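PDB 4XG0: uncharacterized protein from Bordetella bronchiseptica, which belongs to the DUF1537 family, a kinase family of catabolic pathways for acid sugars, and so probably phosphorylates an acid sugar. Local coordinates for residues G383-G388 / G405-Q410; V259-T264 / D411-A416; D379-G384 / P399-A404; Q272-L277 / M319-E324; A141-G146 / A218-L223. One frame throughout, in Å; residues are numbered along the deposited sequence.

Contact 1: G383-G388 / G405-Q410; sequences GGVPLG and GGFGEQ
F407 reaches the start of strand 385-391 with one side of its ring. F407 CZ and F407 CE2 both lie 3.2 Å from G383 O. The approach is oblique to the ring, so it counts as neither face nor edge contact. V385 CG2, by contrast, comes to the ring edge near its plane, 3.9 Å from F407 CD2. G384 adds a looser touch, its CA 4.3 Å from F407 CE2. The phenyl thus spans a small corner made of one carbonyl oxygen, one backbone carbon and one methyl, and it supplies 58 of the 114 Å² buried between the segments.

Outward from this shell, the ring owes its position to CG standing opposite the backbone N of F407 (chi1 -170°). Its backbone is fixed in turn: F407 O accepts hydrogen bonds from K403 NZ and from Q273 NE2. V385 rests on V401 and K403 of strand 399-403, consistent with holding its CG2 at the ring edge. G384 (phi 95°, psi -5°) adopts a left-handed backbone conformation that turns the chain next to the contact.

Chemically, the two segments are joined by van der Waals packing and by a carbonyl oxygen facing ring C-H groups. Such a pairing is weakly polar at most, consistent with a mostly exposed glycine-rich corner whose firm hydrogen bonds are made to residues outside it.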
# COMPACT_ATOMS: atom_id res chain seq x y z
N GLY A 383 0.67 13.94 11.20
CA GLY A 383 1.39 15.13 11.62
C GLY A 383 2.11 14.98 12.96
O GLY A 383 1.48 14.68 13.97
N GLY A 384 3.43 15.18 12.99
CA GLY A 384 4.20 14.96 14.21
C GLY A 384 4.84 13.58 14.29
O GLY A 384 5.61 13.29 15.21
N VAL A 385 4.53 12.74 13.31
CA VAL A 385 5.14 11.42 13.22
C VAL A 385 5.82 11.32 11.83
O VAL A 385 5.28 10.76 10.85
CB VAL A 385 4.08 10.33 13.39
CG1 VAL A 385 4.73 8.94 13.43
CG2 VAL A 385 3.28 10.56 14.71
N PRO A 386 7.01 11.91 11.70
CA PRO A 386 7.62 11.99 10.37
C PRO A 386 8.27 10.70 9.93
O PRO A 386 8.70 9.90 10.77
CB PRO A 386 8.71 13.05 10.55
CG PRO A 386 9.04 13.01 12.04
CD PRO A 386 7.70 12.77 12.69
N LEU A 387 8.40 10.54 8.61
CA LEU A 387 9.01 9.38 7.97
C LEU A 387 10.10 9.89 7.03
O LEU A 387 9.86 10.80 6.21
CB LEU A 387 7.99 8.59 7.16
CG LEU A 387 8.46 7.43 6.26
CD1 LEU A 387 9.08 6.35 7.07
CD2 LEU A 387 7.24 6.89 5.51
N GLY A 388 11.29 9.31 7.17
CA GLY A 388 12.42 9.70 6.35
C GLY A 388 13.37 8.53 6.24
O GLY A 388 13.01 7.40 6.54
N GLY A 405 6.98 10.55 22.87
CA GLY A 405 6.46 9.44 23.64
C GLY A 405 4.99 9.60 23.95
O GLY A 405 4.26 8.62 23.94
N GLY A 406 4.55 10.83 24.22
CA GLY A 406 3.18 11.06 24.63
C GLY A 406 2.21 11.25 23.48
O GLY A 406 1.01 11.42 23.70
N PHE A 407 2.72 11.20 22.24
CA PHE A 407 1.96 11.65 21.08
C PHE A 407 1.26 10.51 20.34
O PHE A 407 1.77 9.41 20.29
CB PHE A 407 2.86 12.44 20.14
CG PHE A 407 2.11 13.14 19.05
CD1 PHE A 407 1.56 14.39 19.27
CD2 PHE A 407 1.94 12.54 17.81
CE1 PHE A 407 0.85 15.05 18.27
CE2 PHE A 407 1.23 13.18 16.80
CZ PHE A 407 0.69 14.44 17.03
N GLY A 408 0.05 10.77 19.84
CA GLY A 408 -0.67 9.87 18.93
C GLY A 408 -1.74 9.00 19.58
O GLY A 408 -1.75 8.83 20.80
N GLU A 409 -2.63 8.46 18.75
CA GLU A 409 -3.63 7.48 19.19
C GLU A 409 -3.00 6.11 19.37
O GLU A 409 -1.86 5.86 18.96
CB GLU A 409 -4.75 7.35 18.15
CG GLU A 409 -5.49 8.59 17.89
CD GLU A 409 -6.54 8.82 18.95
OE1 GLU A 409 -7.56 8.09 18.92
OE2 GLU A 409 -6.32 9.69 19.82
N GLN A 410 -3.80 5.22 19.94
CA GLN A 410 -3.36 3.88 20.32
C GLN A 410 -2.71 3.07 19.19
O GLN A 410 -1.76 2.32 19.44
CB GLN A 410 -4.56 3.10 20.87
CG GLN A 410 -4.27 1.64 21.03
CD GLN A 410 -5.41 0.87 21.63
OE1 GLN A 410 -5.61 0.92 22.85
NE2 GLN A 410 -6.18 0.17 20.79

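Contact 2: V259-T264 / D411-A416; sequences VLVVVT and DVLIRA. With SO4 (sulfate ion), chain E.
L413 meets V261 and V263 through branched aliphatic groups, so the flat group to consider is the guanidinium of R415, two residues further along the helix. Sulfate O2 sits at its edge, in its plane. R415 NH2 donates to sulfate O2 at 3.2 Å with an N-H...O angle of 180°, while R415 NH1 reaches sulfate O4 at 3.3 Å and 166°. Two nearly straight bonds from neighbouring nitrogens to different oxygens fix the rotation of the guanidinium relative to the anion, which probably came from the crystallisation liquor. A bend at chi3 (63°) turns the guanidinium toward the sulfate, and V381 packs against the arginine side chain.

The contact proper is apolar and buried. L413 CD1 makes the closest approaches from the helix: it lies 3.9 Å from V263 CG2 and 4.2 Å from V261 CG1, against alternate residues of the strand whose CB atoms point toward the helix. The side chains meet at slanting angles. V262, between them, points away from the helix, and L260 and V262 pack on helix 334-349.

Around this packing, V261 also touches L277 of helix 268-279 and L413 touches Q273 there. A central strand bordered in parallel by 317-321 and 354-358, with helices packed on both sides, is characteristic of a layered alpha/beta domain, here the nucleotide-binding C-terminal domain.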
# COMPACT_ATOMS: atom_id res chain seq x y z
N VAL A 259 9.99 -4.53 10.30
CA VAL A 259 10.12 -3.22 10.88
C VAL A 259 10.44 -3.39 12.35
O VAL A 259 9.78 -4.15 13.06
CB VAL A 259 8.80 -2.39 10.72
CG1 VAL A 259 8.90 -1.14 11.55
CG2 VAL A 259 8.59 -2.02 9.30
N LEU A 260 11.49 -2.72 12.81
CA LEU A 260 11.87 -2.75 14.20
C LEU A 260 11.30 -1.52 14.92
O LEU A 260 11.55 -0.41 14.50
CB LEU A 260 13.41 -2.71 14.30
CG LEU A 260 13.96 -2.75 15.71
CD1 LEU A 260 13.54 -4.04 16.42
CD2 LEU A 260 15.49 -2.65 15.67
N VAL A 261 10.55 -1.73 15.99
CA VAL A 261 9.98 -0.66 16.78
C VAL A 261 10.60 -0.59 18.18
O VAL A 261 10.62 -1.58 18.90
CB VAL A 261 8.46 -0.82 16.89
CG1 VAL A 261 7.84 0.33 17.65
CG2 VAL A 261 7.87 -0.98 15.51
N VAL A 262 11.14 0.58 18.55
CA VAL A 262 11.84 0.74 19.79
C VAL A 262 11.06 1.74 20.62
O VAL A 262 10.82 2.88 20.20
CB VAL A 262 13.28 1.23 19.57
CG1 VAL A 262 13.98 1.33 20.88
CG2 VAL A 262 13.99 0.27 18.65
N VAL A 263 10.61 1.27 21.78
CA VAL A 263 9.78 2.06 22.67
C VAL A 263 10.48 2.24 23.99
O VAL A 263 10.56 1.31 24.78
CB VAL A 263 8.41 1.39 22.92
CG1 VAL A 263 7.50 2.29 23.76
CG2 VAL A 263 7.78 1.02 21.61
N THR A 264 10.98 3.45 24.23
CA THR A 264 11.69 3.76 25.46
C THR A 264 10.87 4.62 26.41
O THR A 264 11.23 4.78 27.59
CB THR A 264 13.00 4.50 25.15
OG1 THR A 264 12.70 5.72 24.46
CG2 THR A 264 13.89 3.67 24.30
N ASP A 411 -3.25 3.20 17.97
CA ASP A 411 -2.75 2.40 16.82
C ASP A 411 -1.57 3.04 16.09
O ASP A 411 -1.15 2.53 15.06
CB ASP A 411 -3.89 2.12 15.82
CG ASP A 411 -4.35 3.36 15.07
OD1 ASP A 411 -3.90 4.48 15.44
OD2 ASP A 411 -5.24 3.24 14.17
N VAL A 412 -0.97 4.08 16.66
CA VAL A 412 0.01 4.86 15.90
C VAL A 412 1.29 4.10 15.56
O VAL A 412 1.87 4.34 14.50
CB VAL A 412 0.36 6.20 16.55
CG1 VAL A 412 1.21 6.01 17.79
CG2 VAL A 412 1.09 7.09 15.54
N LEU A 413 1.73 3.16 16.40
CA LEU A 413 2.97 2.43 16.06
C LEU A 413 2.67 1.37 14.99
O LEU A 413 3.52 1.08 14.14
CB LEU A 413 3.62 1.80 17.28
CG LEU A 413 4.06 2.78 18.38
CD1 LEU A 413 4.54 2.03 19.61
CD2 LEU A 413 5.14 3.68 17.89
N ILE A 414 1.47 0.80 15.04
CA ILE A 414 1.02 -0.12 14.01
C ILE A 414 1.01 0.61 12.67
O ILE A 414 1.57 0.14 11.65
CB ILE A 414 -0.38 -0.67 14.34
CG1 ILE A 414 -0.30 -1.55 15.58
CG2 ILE A 414 -0.94 -1.46 13.19
CD1 ILE A 414 -1.65 -1.86 16.19
N ARG A 415 0.39 1.77 12.68
CA ARG A 415 0.33 2.61 11.48
C ARG A 415 1.73 3.00 10.97
O ARG A 415 1.94 3.04 9.77
CB ARG A 415 -0.49 3.87 11.74
CG ARG A 415 -2.00 3.59 11.94
CD ARG A 415 -2.78 4.92 12.13
NE ARG A 415 -2.71 5.78 10.94
CZ ARG A 415 -3.00 7.08 10.92
NH1 ARG A 415 -3.37 7.72 12.03
NH2 ARG A 415 -2.91 7.77 9.78
N ALA A 416 2.63 3.33 11.89
CA ALA A 416 4.03 3.68 11.54
C ALA A 416 4.75 2.57 10.85
O ALA A 416 5.36 2.79 9.79
CB ALA A 416 4.80 4.09 12.78
S SO4 E . -4.85 11.02 10.46
O1 SO4 E . -5.83 10.06 9.95
O2 SO4 E . -3.59 10.87 9.73
O3 SO4 E . -5.35 12.40 10.30
O4 SO4 E . -4.60 10.76 11.88

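Contact 3: D379-G384 / P399-A404; sequences DEVTGG and PVVTKA. With SO4 (sulfate ion), chain E.
V381 and V401 make the tight part of this contact. V381 CG2 comes down onto the isopropyl end of V401, 3.9 Å from V401 CG2 and 4.0 Å from V401 CG1, so one methyl rests on both branches; the two side chains cross at about a right angle. Near them K403 is a buried, hydrogen-bonded lysine: it leads its amine away from G384 and back to its own strand end, where K403 NZ bonds A404 O at 2.8 Å, and Q273 OE1 takes a further bond from the ammonium.

The other end is loose and wet. G384 O stands 3.9 Å from T402 O, two acceptors that cannot bond each other directly. A water joins the segments instead: it donates to G384 O at 2.6 Å and accepts from A404 N at 2.8 Å. T382 OG1 lies 3.2 Å from sulfate O2.

Strand 385-391 lies between strands 374-380 and 399-403 in the sheet, antiparallel to both, while the corner that the chain turns at V381, after strand 374-380, brings this side chain to V401. Helix 412-421 covers this side, V381 lying on A419 and K403 on V412.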
# COMPACT_ATOMS: atom_id res chain seq x y z
N ASP A 379 8.16 11.98 4.10
CA ASP A 379 6.76 12.30 4.32
C ASP A 379 6.40 12.06 5.79
O ASP A 379 7.23 12.22 6.68
CB ASP A 379 5.90 11.42 3.43
CG ASP A 379 4.57 12.05 3.13
OD1 ASP A 379 4.55 13.07 2.38
OD2 ASP A 379 3.57 11.53 3.66
N GLU A 380 5.16 11.69 6.08
CA GLU A 380 4.83 11.42 7.47
C GLU A 380 3.75 10.36 7.62
O GLU A 380 2.97 10.12 6.70
CB GLU A 380 4.34 12.69 8.14
CG GLU A 380 3.06 13.18 7.55
CD GLU A 380 2.67 14.53 8.09
OE1 GLU A 380 3.57 15.20 8.67
OE2 GLU A 380 1.48 14.91 7.94
N VAL A 381 3.73 9.73 8.79
CA VAL A 381 2.68 8.74 9.09
C VAL A 381 1.41 9.52 9.38
O VAL A 381 0.30 9.20 8.88
CB VAL A 381 3.08 7.86 10.30
CG1 VAL A 381 2.06 6.74 10.52
CG2 VAL A 381 4.44 7.25 10.12
N THR A 382 1.59 10.57 10.18
CA THR A 382 0.56 11.55 10.52
C THR A 382 1.32 12.78 11.06
O THR A 382 2.51 12.69 11.35
CB THR A 382 -0.42 10.96 11.56
OG1 THR A 382 -1.46 11.91 11.83
CG2 THR A 382 0.29 10.59 12.83
N GLY A 383 0.67 13.94 11.20
CA GLY A 383 1.39 15.13 11.62
C GLY A 383 2.11 14.98 12.96
O GLY A 383 1.48 14.68 13.97
N GLY A 384 3.43 15.18 12.99
CA GLY A 384 4.20 14.96 14.21
C GLY A 384 4.84 13.58 14.29
O GLY A 384 5.61 13.29 15.21
N PRO A 399 14.82 3.44 6.23
CA PRO A 399 13.64 4.21 6.64
C PRO A 399 13.47 4.28 8.16
O PRO A 399 13.73 3.31 8.88
CB PRO A 399 12.49 3.45 6.00
CG PRO A 399 13.13 2.78 4.75
CD PRO A 399 14.46 2.32 5.34
N VAL A 400 13.08 5.46 8.62
CA VAL A 400 12.93 5.72 10.04
C VAL A 400 11.71 6.61 10.28
O VAL A 400 11.36 7.47 9.45
CB VAL A 400 14.21 6.43 10.63
CG1 VAL A 400 14.57 7.68 9.83
CG2 VAL A 400 14.04 6.75 12.10
N VAL A 401 11.04 6.36 11.40
CA VAL A 401 9.95 7.16 11.89
C VAL A 401 10.27 7.50 13.33
O VAL A 401 10.69 6.64 14.10
CB VAL A 401 8.61 6.37 11.87
CG1 VAL A 401 7.52 7.08 12.67
CG2 VAL A 401 8.15 6.10 10.45
N THR A 402 10.09 8.75 13.69
CA THR A 402 10.30 9.15 15.06
C THR A 402 9.01 9.78 15.60
O THR A 402 8.16 10.31 14.86
CB THR A 402 11.50 10.10 15.17
OG1 THR A 402 11.37 11.13 14.18
CG2 THR A 402 12.80 9.35 14.90
N LYS A 403 8.86 9.72 16.92
CA LYS A 403 7.64 10.21 17.54
C LYS A 403 7.88 10.53 18.99
O LYS A 403 8.60 9.81 19.68
CB LYS A 403 6.53 9.15 17.45
CG LYS A 403 5.19 9.56 17.99
CD LYS A 403 4.15 8.43 17.94
CE LYS A 403 4.37 7.39 19.05
NZ LYS A 403 4.11 7.97 20.42
N ALA A 404 7.27 11.61 19.47
CA ALA A 404 7.36 11.90 20.89
C ALA A 404 6.55 10.85 21.65
O ALA A 404 5.56 10.31 21.14
CB ALA A 404 6.88 13.28 21.17
S SO4 E . -4.85 11.02 10.46
O1 SO4 E . -5.83 10.06 9.95
O2 SO4 E . -3.59 10.87 9.73
O3 SO4 E . -5.35 12.40 10.30
O4 SO4 E . -4.60 10.76 11.88
O HOH W 1 5.76 13.38 17.84

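Contact 4: Q272-L277 / M319-E324; sequences QQAAAL and MLLAPE
M319 and A274 make the central apolar contact between the strand end and the helix. M319 SD lies 3.7 Å from A274 CB, and L277 CD2 approaches the same sulfur at 3.9 Å, so the thioether is held between two residues one helical turn apart. L277 and M319 slide past each other in opposite directions. L321, two residues further along the strand, adds its CD1 at 3.8 Å from A274 CB. The single methyl of A274 is therefore met by both a sulfur and a leucine branch. The segment axes come within 10.1 Å at 143° between their directions, so the helix runs roughly antiparallel to the strand, over the sheet.

A second kind of contact involves the backbone. M319 is extended through chi1 and chi2 and then bends at chi3 (69°), which carries CE to 3.5 Å from A274 O. This is a methyl against a helix carbonyl, in van der Waals range.

Polar bonds lie to the side. A322 O, just after the strand, accepts a hydrogen bond from R271 NH1, one residue before the helical segment.

With 171 Å² buried and no polar pair bridging the segments, the chemistry implies a hydrophobic helix-on-sheet interface, in which the bent thioether of M319 packs against A274 and L277.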
# COMPACT_ATOMS: atom_id res chain seq x y z
N GLN A 272 0.46 2.15 25.96
CA GLN A 272 -0.78 1.71 25.30
C GLN A 272 -0.52 1.38 23.83
O GLN A 272 -0.98 0.36 23.31
CB GLN A 272 -1.87 2.79 25.41
CG GLN A 272 -2.36 2.97 26.84
CD GLN A 272 -3.55 3.90 26.93
OE1 GLN A 272 -4.12 4.29 25.91
NE2 GLN A 272 -3.93 4.26 28.16
N GLN A 273 0.23 2.25 23.16
CA GLN A 273 0.63 2.01 21.78
C GLN A 273 1.46 0.76 21.61
O GLN A 273 1.30 0.01 20.63
CB GLN A 273 1.40 3.23 21.26
CG GLN A 273 0.51 4.45 21.17
CD GLN A 273 1.27 5.77 21.14
OE1 GLN A 273 2.50 5.80 21.08
NE2 GLN A 273 0.52 6.86 21.15
N ALA A 274 2.37 0.50 22.56
CA ALA A 274 3.18 -0.72 22.51
C ALA A 274 2.27 -1.95 22.71
O ALA A 274 2.35 -2.94 21.98
CB ALA A 274 4.28 -0.70 23.55
N ALA A 275 1.41 -1.87 23.69
CA ALA A 275 0.47 -2.96 23.96
C ALA A 275 -0.33 -3.29 22.71
O ALA A 275 -0.50 -4.45 22.37
CB ALA A 275 -0.45 -2.60 25.10
N ALA A 276 -0.81 -2.26 22.01
CA ALA A 276 -1.59 -2.48 20.79
C ALA A 276 -0.79 -3.16 19.68
O ALA A 276 -1.31 -4.05 19.00
CB ALA A 276 -2.18 -1.16 20.29
N LEU A 277 0.46 -2.74 19.49
CA LEU A 277 1.33 -3.34 18.49
C LEU A 277 1.62 -4.79 18.85
O LEU A 277 1.61 -5.67 17.98
CB LEU A 277 2.61 -2.55 18.33
CG LEU A 277 3.63 -3.10 17.34
CD1 LEU A 277 3.01 -3.23 15.97
CD2 LEU A 277 4.84 -2.22 17.32
N MET A 319 9.37 -5.63 18.28
CA MET A 319 9.35 -4.51 19.21
C MET A 319 10.27 -4.72 20.40
O MET A 319 10.25 -5.77 21.01
CB MET A 319 7.92 -4.21 19.70
CG MET A 319 7.82 -3.00 20.60
SD MET A 319 6.09 -2.56 20.97
CE MET A 319 5.65 -3.95 21.99
N LEU A 320 11.10 -3.71 20.69
CA LEU A 320 11.86 -3.66 21.94
C LEU A 320 11.20 -2.66 22.88
O LEU A 320 11.07 -1.48 22.55
CB LEU A 320 13.31 -3.25 21.69
CG LEU A 320 13.94 -3.80 20.43
CD1 LEU A 320 15.40 -3.34 20.33
CD2 LEU A 320 13.88 -5.31 20.41
N LEU A 321 10.76 -3.16 24.02
CA LEU A 321 10.02 -2.37 24.99
C LEU A 321 10.85 -2.08 26.26
O LEU A 321 11.27 -3.01 26.96
CB LEU A 321 8.74 -3.11 25.36
CG LEU A 321 7.77 -2.38 26.30
CD1 LEU A 321 7.42 -1.02 25.71
CD2 LEU A 321 6.52 -3.24 26.54
N ALA A 322 11.08 -0.80 26.55
CA ALA A 322 11.88 -0.41 27.71
C ALA A 322 11.15 -0.68 29.00
O ALA A 322 9.97 -0.44 29.09
CB ALA A 322 12.21 1.06 27.65
N PRO A 323 11.86 -1.18 30.02
CA PRO A 323 11.27 -1.11 31.36
C PRO A 323 11.53 0.28 31.97
O PRO A 323 12.43 1.01 31.53
CB PRO A 323 12.02 -2.19 32.12
CG PRO A 323 13.33 -2.24 31.49
CD PRO A 323 13.14 -1.93 30.03
N GLU A 324 10.75 0.63 32.98
CA GLU A 324 10.95 1.87 33.72
C GLU A 324 12.24 1.82 34.54
O GLU A 324 12.66 0.75 34.98
CB GLU A 324 9.73 2.09 34.64
CG GLU A 324 9.76 3.40 35.41
CD GLU A 324 8.36 4.03 35.57
OE1 GLU A 324 7.37 3.47 35.04
OE2 GLU A 324 8.27 5.09 36.23

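Contact 5: A141-G146 / A218-L223; sequences AFPVTG and ADVQRL
The loop 141-146 brings A141 CA to 7.7 Å from V220 CA and then folds into a 3-10 turn at 143-144, with T145 N bonded to F142 O, and A141 and P143 both direct their CB atoms at the helix. V220 CG2 is the single atom of the helix that carries the contact. It lies 4.0 Å from P143 CG and 4.1 Å from P143 CD, against that end of the pyrrolidine ring, and 4.5 Å from A141 CB, a looser approach. With CG1 opposite the backbone N (chi1 179°), CG2 stands beside that nitrogen and is the branch that faces the loop.

On the helix itself, R222 NH1 forms a salt bridge with D219 OD1 at 3.0 Å. It meets the carboxylate on its anti side, 35° out of plane, a tilted rather than flat pairing. D219 OD2 accepts from L215 N, which ties the helix start to the preceding loop.

The contact joins the turn after strand 135-139 to helix 217-230 in the sugar-binding N-terminal domain. Beyond it, V220 packs on L242 and P245 of helix 240-252, while L223 lies on V137 and C139 of strand 135-139 and on I203 of helix 196-205.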
# COMPACT_ATOMS: atom_id res chain seq x y z
N ALA A 141 -15.66 0.92 -6.71
CA ALA A 141 -16.01 1.73 -5.52
C ALA A 141 -15.06 2.88 -5.28
O ALA A 141 -13.84 2.75 -5.48
CB ALA A 141 -16.05 0.87 -4.29
N PHE A 142 -15.61 3.97 -4.75
CA PHE A 142 -14.80 5.12 -4.36
C PHE A 142 -15.50 5.69 -3.15
O PHE A 142 -16.29 6.63 -3.25
CB PHE A 142 -14.75 6.13 -5.51
CG PHE A 142 -13.57 7.07 -5.45
CD1 PHE A 142 -12.80 7.16 -4.32
CD2 PHE A 142 -13.27 7.85 -6.54
CE1 PHE A 142 -11.69 8.02 -4.28
CE2 PHE A 142 -12.15 8.71 -6.50
CZ PHE A 142 -11.39 8.79 -5.38
N PRO A 143 -15.28 5.07 -2.00
CA PRO A 143 -16.14 5.38 -0.86
C PRO A 143 -16.12 6.83 -0.42
O PRO A 143 -17.14 7.32 0.06
CB PRO A 143 -15.62 4.44 0.22
CG PRO A 143 -15.00 3.27 -0.58
CD PRO A 143 -14.44 3.89 -1.78
N VAL A 144 -14.99 7.52 -0.55
CA VAL A 144 -14.93 8.88 -0.01
C VAL A 144 -15.72 9.82 -0.90
O VAL A 144 -16.10 10.90 -0.47
CB VAL A 144 -13.43 9.34 0.22
CG1 VAL A 144 -12.76 9.67 -1.09
CG2 VAL A 144 -13.38 10.51 1.16
N THR A 145 -16.04 9.38 -2.13
CA THR A 145 -16.99 10.14 -2.96
C THR A 145 -18.38 9.52 -3.10
O THR A 145 -19.17 9.97 -3.90
CB THR A 145 -16.43 10.43 -4.35
OG1 THR A 145 -16.24 9.22 -5.07
CG2 THR A 145 -15.05 11.10 -4.23
N GLY A 146 -18.67 8.51 -2.30
CA GLY A 146 -20.02 7.98 -2.21
C GLY A 146 -20.33 6.83 -3.14
O GLY A 146 -21.48 6.40 -3.23
N ALA A 218 -11.80 0.44 4.16
CA ALA A 218 -11.33 -0.79 4.76
C ALA A 218 -11.58 -1.97 3.82
O ALA A 218 -10.75 -2.89 3.71
CB ALA A 218 -11.99 -1.03 6.15
N ASP A 219 -12.75 -1.98 3.19
CA ASP A 219 -13.11 -3.05 2.28
C ASP A 219 -12.22 -2.98 1.06
O ASP A 219 -11.78 -4.00 0.56
CB ASP A 219 -14.55 -2.92 1.81
CG ASP A 219 -15.58 -3.37 2.84
OD1 ASP A 219 -15.26 -4.03 3.85
OD2 ASP A 219 -16.76 -3.08 2.60
N VAL A 220 -11.98 -1.77 0.59
CA VAL A 220 -11.10 -1.57 -0.57
C VAL A 220 -9.67 -2.01 -0.24
O VAL A 220 -8.99 -2.65 -1.07
CB VAL A 220 -11.14 -0.14 -1.08
CG1 VAL A 220 -10.21 0.00 -2.27
CG2 VAL A 220 -12.58 0.22 -1.52
N GLN A 221 -9.21 -1.69 0.96
CA GLN A 221 -7.85 -2.08 1.34
C GLN A 221 -7.68 -3.60 1.44
O GLN A 221 -6.64 -4.17 1.01
CB GLN A 221 -7.44 -1.43 2.67
CG GLN A 221 -6.06 -1.87 3.21
CD GLN A 221 -5.75 -1.25 4.55
OE1 GLN A 221 -6.41 -1.57 5.55
NE2 GLN A 221 -4.77 -0.36 4.58
N ARG A 222 -8.69 -4.26 2.02
CA ARG A 222 -8.69 -5.72 2.10
C ARG A 222 -8.61 -6.30 0.71
O ARG A 222 -7.91 -7.28 0.48
CB ARG A 222 -9.96 -6.24 2.80
CG ARG A 222 -10.03 -7.74 2.96
CD ARG A 222 -11.25 -8.19 3.78
NE ARG A 222 -11.48 -7.32 4.93
CZ ARG A 222 -12.54 -6.53 5.12
NH1 ARG A 222 -13.56 -6.51 4.25
NH2 ARG A 222 -12.61 -5.78 6.21
N LEU A 223 -9.38 -5.74 -0.22
CA LEU A 223 -9.39 -6.23 -1.59
C LEU A 223 -8.02 -6.00 -2.23
O LEU A 223 -7.51 -6.88 -2.91
CB LEU A 223 -10.50 -5.56 -2.44
CG LEU A 223 -10.50 -5.84 -3.94
CD1 LEU A 223 -10.59 -7.31 -4.22
CD2 LEU A 223 -11.64 -5.15 -4.65

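How the contacts relate
Contacts 1 to 4 cluster in the nucleotide-binding C-terminal domain and reach one mixed sheet, whereas contact 5 lies in the sugar-binding N-terminal domain, its centre 25 to 32 Å from theirs. Contacts 1 and 3 share G383 and G384, with centres 5 Å apart. Contact 4 is nested within the chain loop closed by contact 2; their centres are 8 Å apart, and their strands pair through V261 O and L320 N at 2.8 Å. Q273 of contact 4 reaches K403 of contact 3 and F407 of contact 1. Contacts 2 and 3 both meet the sulfate, through R415 and T382, but this does not by itself identify a substrate site.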